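Local coordinates for protein Protease/Reverse transcriptase/ribonuclease H (Eastern chimpanzee simian foamy virus, PDB 7KSF) that combines aspartic protease, reverse transcriptase and ribonuclease H activities in one polyprotein chain, consistent with roles in viral maturation and in copying RNA into DNA, at residues D131-H136 with Y338-K343; Y243-D248 with S345-K350. The protein carries 1 engineered substitution. One frame throughout, in Å; residues are numbered along the deposited sequence.

Contact 1 of 2, residues D131-H136 with Y338-K343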
loop_
_atom_site.group_PDB
_atom_site.type_symbol
_atom_site.label_atom_id
_atom_site.label_comp_id
_atom_site.label_asym_id
_atom_site.label_seq_id
_atom_site.Cartn_x
_atom_site.Cartn_y
_atom_site.Cartn_z
ATOM N N ASP A 131 15.127 -19.243 4.783
ATOM C CA ASP A 131 15.093 -18.324 5.916
ATOM C C ASP A 131 16.056 -17.164 5.710
ATOM O O ASP A 131 15.769 -16.034 6.117
ATOM C CB ASP A 131 15.414 -19.067 7.212
ATOM C CG ASP A 131 15.234 -18.196 8.442
ATOM O OD1 ASP A 131 14.152 -17.592 8.603
ATOM O OD2 ASP A 131 16.179 -18.115 9.256
ATOM N N ASN A 132 17.202 -17.421 5.075
ATOM C CA ASN A 132 18.181 -16.376 4.807
ATOM C C ASN A 132 17.687 -15.357 3.794
ATOM O O ASN A 132 18.311 -14.302 3.644
ATOM C CB ASN A 132 19.490 -16.998 4.316
ATOM C CG ASN A 132 19.977 -18.112 5.217
ATOM O OD1 ASN A 132 19.659 -18.143 6.407
ATOM N ND2 ASN A 132 20.752 -19.032 4.658
ATOM N N LEU A 133 16.592 -15.647 3.095
ATOM C CA LEU A 133 16.043 -14.703 2.130
ATOM C C LEU A 133 15.236 -13.605 2.814
ATOM O O LEU A 133 15.310 -12.438 2.410
ATOM C CB LEU A 133 15.170 -15.441 1.117
ATOM C CG LEU A 133 14.555 -14.578 0.020
ATOM C CD1 LEU A 133 15.648 -13.945 -0.815
ATOM C CD2 LEU A 133 13.621 -15.403 -0.845
ATOM N N TRP A 134 14.467 -13.952 3.840
ATOM C CA TRP A 134 13.635 -12.974 4.518
ATOM C C TRP A 134 14.496 -11.988 5.301
ATOM O O TRP A 134 15.635 -12.285 5.677
ATOM C CB TRP A 134 12.653 -13.671 5.459
ATOM C CG TRP A 134 12.190 -15.002 4.951
ATOM C CD1 TRP A 134 12.388 -16.215 5.539
ATOM C CD2 TRP A 134 11.467 -15.257 3.741
ATOM N NE1 TRP A 134 11.826 -17.213 4.775
ATOM C CE2 TRP A 134 11.254 -16.647 3.665
ATOM C CE3 TRP A 134 10.976 -14.444 2.716
ATOM C CZ2 TRP A 134 10.571 -17.241 2.606
ATOM C CZ3 TRP A 134 10.299 -15.034 1.669
ATOM C CH2 TRP A 134 10.101 -16.420 1.620
ATOM N N GLN A 135 13.941 -10.803 5.544
ATOM C CA GLN A 135 14.635 -9.802 6.340
ATOM C C GLN A 135 14.437 -10.119 7.816
ATOM O O GLN A 135 13.300 -10.181 8.297
ATOM C CB GLN A 135 14.127 -8.399 6.024
ATOM C CG GLN A 135 15.029 -7.305 6.567
ATOM C CD GLN A 135 14.298 -6.003 6.808
ATOM O OE1 GLN A 135 13.118 -5.868 6.488
ATOM N NE2 GLN A 135 14.999 -5.034 7.382
ATOM N N HIS A 136 15.541 -10.327 8.529
ATOM C CA HIS A 136 15.505 -10.601 9.958
ATOM C C HIS A 136 15.780 -9.370 10.808
ATOM O O HIS A 136 15.120 -9.173 11.832
ATOM C CB HIS A 136 16.518 -11.695 10.305
ATOM C CG HIS A 136 16.281 -12.986 9.590
ATOM N ND1 HIS A 136 15.654 -14.060 10.184
ATOM C CD2 HIS A 136 16.581 -13.376 8.328
ATOM C CE1 HIS A 136 15.581 -15.056 9.321
ATOM N NE2 HIS A 136 16.137 -14.669 8.188
ATOM N N TYR A 338 19.448 -10.683 -2.688
ATOM C CA TYR A 338 18.353 -9.794 -2.341
ATOM C C TYR A 338 17.685 -10.254 -1.051
ATOM O O TYR A 338 17.827 -11.400 -0.612
ATOM C CB TYR A 338 17.333 -9.724 -3.477
ATOM C CG TYR A 338 17.819 -8.947 -4.680
ATOM C CD1 TYR A 338 17.875 -7.562 -4.656
ATOM C CD2 TYR A 338 18.213 -9.597 -5.841
ATOM C CE1 TYR A 338 18.314 -6.845 -5.751
ATOM C CE2 TYR A 338 18.654 -8.887 -6.946
ATOM C CZ TYR A 338 18.702 -7.510 -6.894
ATOM O OH TYR A 338 19.138 -6.797 -7.989
ATOM N N VAL A 339 16.950 -9.331 -0.431
ATOM C CA VAL A 339 16.336 -9.548 0.870
ATOM C C VAL A 339 14.867 -9.168 0.768
ATOM O O VAL A 339 14.538 -8.068 0.307
ATOM C CB VAL A 339 17.034 -8.727 1.969
ATOM C CG1 VAL A 339 16.265 -8.820 3.259
ATOM C CG2 VAL A 339 18.461 -9.208 2.163
ATOM N N VAL A 340 13.987 -10.082 1.184
ATOM C CA VAL A 340 12.542 -9.901 1.106
ATOM C C VAL A 340 12.015 -9.514 2.480
ATOM O O VAL A 340 12.398 -10.106 3.497
ATOM C CB VAL A 340 11.848 -11.180 0.597
ATOM C CG1 VAL A 340 10.346 -10.974 0.487
ATOM C CG2 VAL A 340 12.431 -11.608 -0.737
ATOM N N SER A 341 11.130 -8.521 2.513
ATOM C CA SER A 341 10.475 -8.086 3.741
ATOM C C SER A 341 9.088 -8.709 3.796
ATOM O O SER A 341 8.224 -8.393 2.973
ATOM C CB SER A 341 10.390 -6.562 3.802
ATOM O OG SER A 341 9.571 -6.140 4.880
ATOM N N LEU A 342 8.873 -9.601 4.760
ATOM C CA LEU A 342 7.560 -10.206 4.949
ATOM C C LEU A 342 6.607 -9.311 5.724
ATOM O O LEU A 342 5.483 -9.732 6.019
ATOM C CB LEU A 342 7.705 -11.554 5.655
ATOM C CG LEU A 342 8.575 -12.551 4.887
ATOM C CD1 LEU A 342 8.773 -13.822 5.688
ATOM C CD2 LEU A 342 7.960 -12.859 3.532
ATOM N N LYS A 343 7.028 -8.088 6.058
ATOM C CA LYS A 343 6.144 -7.154 6.743
ATOM C C LYS A 343 5.003 -6.720 5.832
ATOM O O LYS A 343 3.841 -6.663 6.253
ATOM C CB LYS A 343 6.941 -5.941 7.221
ATOM C CG LYS A 343 6.101 -4.859 7.872
ATOM C CD LYS A 343 6.964 -3.682 8.294
ATOM C CE LYS A 343 6.161 -2.656 9.074
ATOM N NZ LYS A 343 5.542 -3.251 10.291
#
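Val340 holds the loop 131-136 by both of its backbone polar atoms, making a single beta bridge with Trp134 at the margin of the reverse transcriptase palm sheet. Val340 N gives its hydrogen to Leu133 O at 3.0 Å, nearly straight at 170°, while Val340 O accepts the more bent bond from Gln135 N at 2.7 Å. Val339 and Ser341, in contrast, make backbone hydrogen bonds with Ala250 and Asp248, so 338-343 sits between the loop and strand 243-249.

Around this bridge the side chains pack. Leu133 CG meets Val340 CG2 at 3.7 Å, and the leucine also packs against Phe330, Leu333 and Leu334 of helix 319-336. Val339 CG1 lies against Gln135 CB at 3.5 Å, the two side chains crossing at about a right angle; CG of Gln135 stands anti to its backbone N (chi1 -166°), and the extended chain brings OE1 near Ser341 CB.

The indole of Trp134 is fixed by NE1 bonding to Phe127 O and by an edge-to-face meeting with Phe330. Leu342 CD2 meets the six-membered ring at Trp134 CE3, 3.5 Å away. Leu342 CD1 alone lies over one face, offset toward the rim, in a CH-pi contact 4.0 Å from the centroid of the five-membered ring and 30° off its normal.

Contact 2 of 2, residues Y243-D248 with S345-K350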
loop_
_atom_site.group_PDB
_atom_site.type_symbol
_atom_site.label_atom_id
_atom_site.label_comp_id
_atom_site.label_asym_id
_atom_site.label_seq_id
_atom_site.Cartn_x
_atom_site.Cartn_y
_atom_site.Cartn_z
ATOM N N TYR A 243 -4.210 -17.310 -8.105
ATOM C CA TYR A 243 -3.550 -16.735 -6.944
ATOM C C TYR A 243 -2.612 -15.615 -7.371
ATOM O O TYR A 243 -2.053 -15.630 -8.471
ATOM C CB TYR A 243 -2.764 -17.798 -6.172
ATOM C CG TYR A 243 -3.575 -19.014 -5.797
ATOM C CD1 TYR A 243 -3.527 -20.166 -6.569
ATOM C CD2 TYR A 243 -4.386 -19.016 -4.672
ATOM C CE1 TYR A 243 -4.260 -21.280 -6.235
ATOM C CE2 TYR A 243 -5.129 -20.128 -4.329
ATOM C CZ TYR A 243 -5.061 -21.260 -5.113
ATOM O OH TYR A 243 -5.798 -22.370 -4.777
ATOM N N LYS A 244 -2.447 -14.637 -6.486
ATOM C CA LYS A 244 -1.582 -13.494 -6.737
ATOM C C LYS A 244 -0.670 -13.278 -5.536
ATOM O O LYS A 244 -1.104 -13.406 -4.389
ATOM C CB LYS A 244 -2.403 -12.233 -7.017
ATOM C CG LYS A 244 -3.259 -12.346 -8.265
ATOM C CD LYS A 244 -4.629 -11.748 -8.048
ATOM C CE LYS A 244 -5.570 -12.128 -9.175
ATOM N NZ LYS A 244 -6.962 -11.713 -8.877
ATOM N N THR A 245 0.590 -12.950 -5.814
ATOM C CA THR A 245 1.617 -12.835 -4.787
ATOM C C THR A 245 2.478 -11.612 -5.053
ATOM O O THR A 245 2.948 -11.414 -6.177
ATOM C CB THR A 245 2.503 -14.084 -4.752
ATOM O OG1 THR A 245 1.709 -15.225 -4.406
ATOM C CG2 THR A 245 3.624 -13.917 -3.734
ATOM N N THR A 246 2.691 -10.803 -4.017
ATOM C CA THR A 246 3.571 -9.649 -4.088
ATOM C C THR A 246 4.618 -9.745 -2.986
ATOM O O THR A 246 4.300 -10.100 -1.846
ATOM C CB THR A 246 2.789 -8.339 -3.967
ATOM O OG1 THR A 246 3.701 -7.254 -3.760
ATOM C CG2 THR A 246 1.817 -8.397 -2.808
ATOM N N LEU A 247 5.866 -9.437 -3.335
ATOM C CA LEU A 247 6.996 -9.516 -2.415
ATOM C C LEU A 247 7.693 -8.167 -2.369
ATOM O O LEU A 247 8.213 -7.702 -3.386
ATOM C CB LEU A 247 7.987 -10.597 -2.842
ATOM C CG LEU A 247 7.492 -12.033 -2.766
ATOM C CD1 LEU A 247 8.540 -12.957 -3.347
ATOM C CD2 LEU A 247 7.192 -12.395 -1.324
ATOM N N ASP A 248 7.723 -7.554 -1.193
ATOM C CA ASP A 248 8.373 -6.265 -1.018
ATOM C C ASP A 248 9.846 -6.482 -0.697
ATOM O O ASP A 248 10.182 -7.234 0.223
ATOM C CB ASP A 248 7.695 -5.467 0.096
ATOM C CG ASP A 248 8.373 -4.137 0.355
ATOM O OD1 ASP A 248 8.991 -3.588 -0.580
ATOM O OD2 ASP A 248 8.285 -3.641 1.499
ATOM N N SER A 345 4.779 -8.081 2.489
ATOM C CA SER A 345 4.616 -9.051 1.417
ATOM C C SER A 345 3.269 -9.759 1.541
ATOM O O SER A 345 2.760 -9.984 2.640
ATOM C CB SER A 345 5.751 -10.072 1.443
ATOM O OG SER A 345 7.010 -9.429 1.360
ATOM N N GLU A 346 2.689 -10.094 0.391
ATOM C CA GLU A 346 1.436 -10.829 0.329
ATOM C C GLU A 346 1.632 -12.016 -0.597
ATOM O O GLU A 346 2.044 -11.848 -1.748
ATOM C CB GLU A 346 0.288 -9.948 -0.170
ATOM C CG GLU A 346 0.208 -8.605 0.526
ATOM C CD GLU A 346 -0.837 -7.695 -0.083
ATOM O OE1 GLU A 346 -1.752 -8.207 -0.765
ATOM O OE2 GLU A 346 -0.740 -6.468 0.119
ATOM N N ILE A 347 1.337 -13.215 -0.095
ATOM C CA ILE A 347 1.630 -14.453 -0.802
ATOM C C ILE A 347 0.354 -15.271 -0.930
ATOM O O ILE A 347 -0.315 -15.550 0.070
ATOM C CB ILE A 347 2.718 -15.269 -0.080
ATOM C CG1 ILE A 347 3.977 -14.422 0.122
ATOM C CG2 ILE A 347 3.045 -16.526 -0.868
ATOM C CD1 ILE A 347 5.088 -15.145 0.845
ATOM N N GLY A 348 0.027 -15.660 -2.163
ATOM C CA GLY A 348 -1.035 -16.613 -2.416
ATOM C C GLY A 348 -2.417 -16.161 -2.000
ATOM O O GLY A 348 -3.133 -16.887 -1.307
ATOM N N GLN A 349 -2.805 -14.963 -2.424
ATOM C CA GLN A 349 -4.113 -14.406 -2.121
ATOM C C GLN A 349 -4.908 -14.207 -3.404
ATOM O O GLN A 349 -4.337 -14.032 -4.486
ATOM C CB GLN A 349 -3.985 -13.078 -1.369
ATOM C CG GLN A 349 -3.276 -13.190 -0.031
ATOM C CD GLN A 349 -3.105 -11.846 0.645
ATOM O OE1 GLN A 349 -2.834 -11.769 1.844
ATOM N NE2 GLN A 349 -3.258 -10.776 -0.123
ATOM N N LYS A 350 -6.235 -14.243 -3.275
ATOM C CA LYS A 350 -7.091 -14.008 -4.433
ATOM C C LYS A 350 -6.933 -12.590 -4.963
ATOM O O LYS A 350 -7.116 -12.353 -6.161
ATOM C CB LYS A 350 -8.553 -14.277 -4.079
ATOM C CG LYS A 350 -8.872 -15.732 -3.784
ATOM C CD LYS A 350 -10.372 -15.935 -3.606
ATOM C CE LYS A 350 -11.138 -15.471 -4.839
ATOM N NZ LYS A 350 -12.607 -15.676 -4.701
#
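A G1 beta bulge interrupts the antiparallel pairing of strand 243-248 with 345-350 in the palm sheet of the reverse transcriptase, with Gly348 and Gln349 both facing Lys244. Before the bulge, Thr246 and Glu346 form a hydrogen-bonded pair, Glu346 N reaching Thr246 O at 2.8 Å. Beyond it the register has slipped by one residue, and Lys244 pairs with Gln349 through Lys244 N to Gln349 O (2.8 Å) and Gln349 N to Lys244 O (3.0 Å).

Gly348 turns the corner with a positive phi of 63°. Its N donates to Thr245 OG1 at 2.8 Å, the hydroxyl standing beside its own backbone N (chi1 -63°), where it meets Gly348 N; it also bonds His322 NE2 of helix 319-336, tying the bulge to that helix.

Side chains divide between two faces. Thr246 and Glu346 lie side by side, Thr246 CG2 against Glu346 CB, and the carboxylate of Glu346 goes on to accept from Glu353 N; Lys244 and Gln349 are on the same face. On the other, Leu247 CD2 meets Ile347 CG1 at 4.1 Å; Leu247 touches Phe330, and Ile347 touches Leu326 and Ile109.

The bend of Lys244 at chi2 (139°) puts its CD beside Lys350 O (3.2 Å), and the extended rest of the chain takes NZ to the same oxygen at 2.8 Å, almost in line with the carbonyl bond. Gly363 O is a second acceptor, so the ammonium of this buried lysine is met by carbonyl dipoles that probably help to stabilise its positive charge.

Contacts 1 and 2 lie with centres about 15 Å apart, joined through the palm sheet. Their segments alternate along the chain: 131-136, 243-248, 338-343, then 345-350. Strands 340-341 and 345-349 follow one another closely, and both pair with strand 243-249. The two contacts meet directly where Val340 CG1 packs on Leu247 CD2, 3.9 Å away. Helices 319-336 and 102-112 both reach side chains of each contact. Contact 1 thus ties a loop between helices 117-129 and 171-184 to strand 340-341 of the sheet of which contact 2 is also a part.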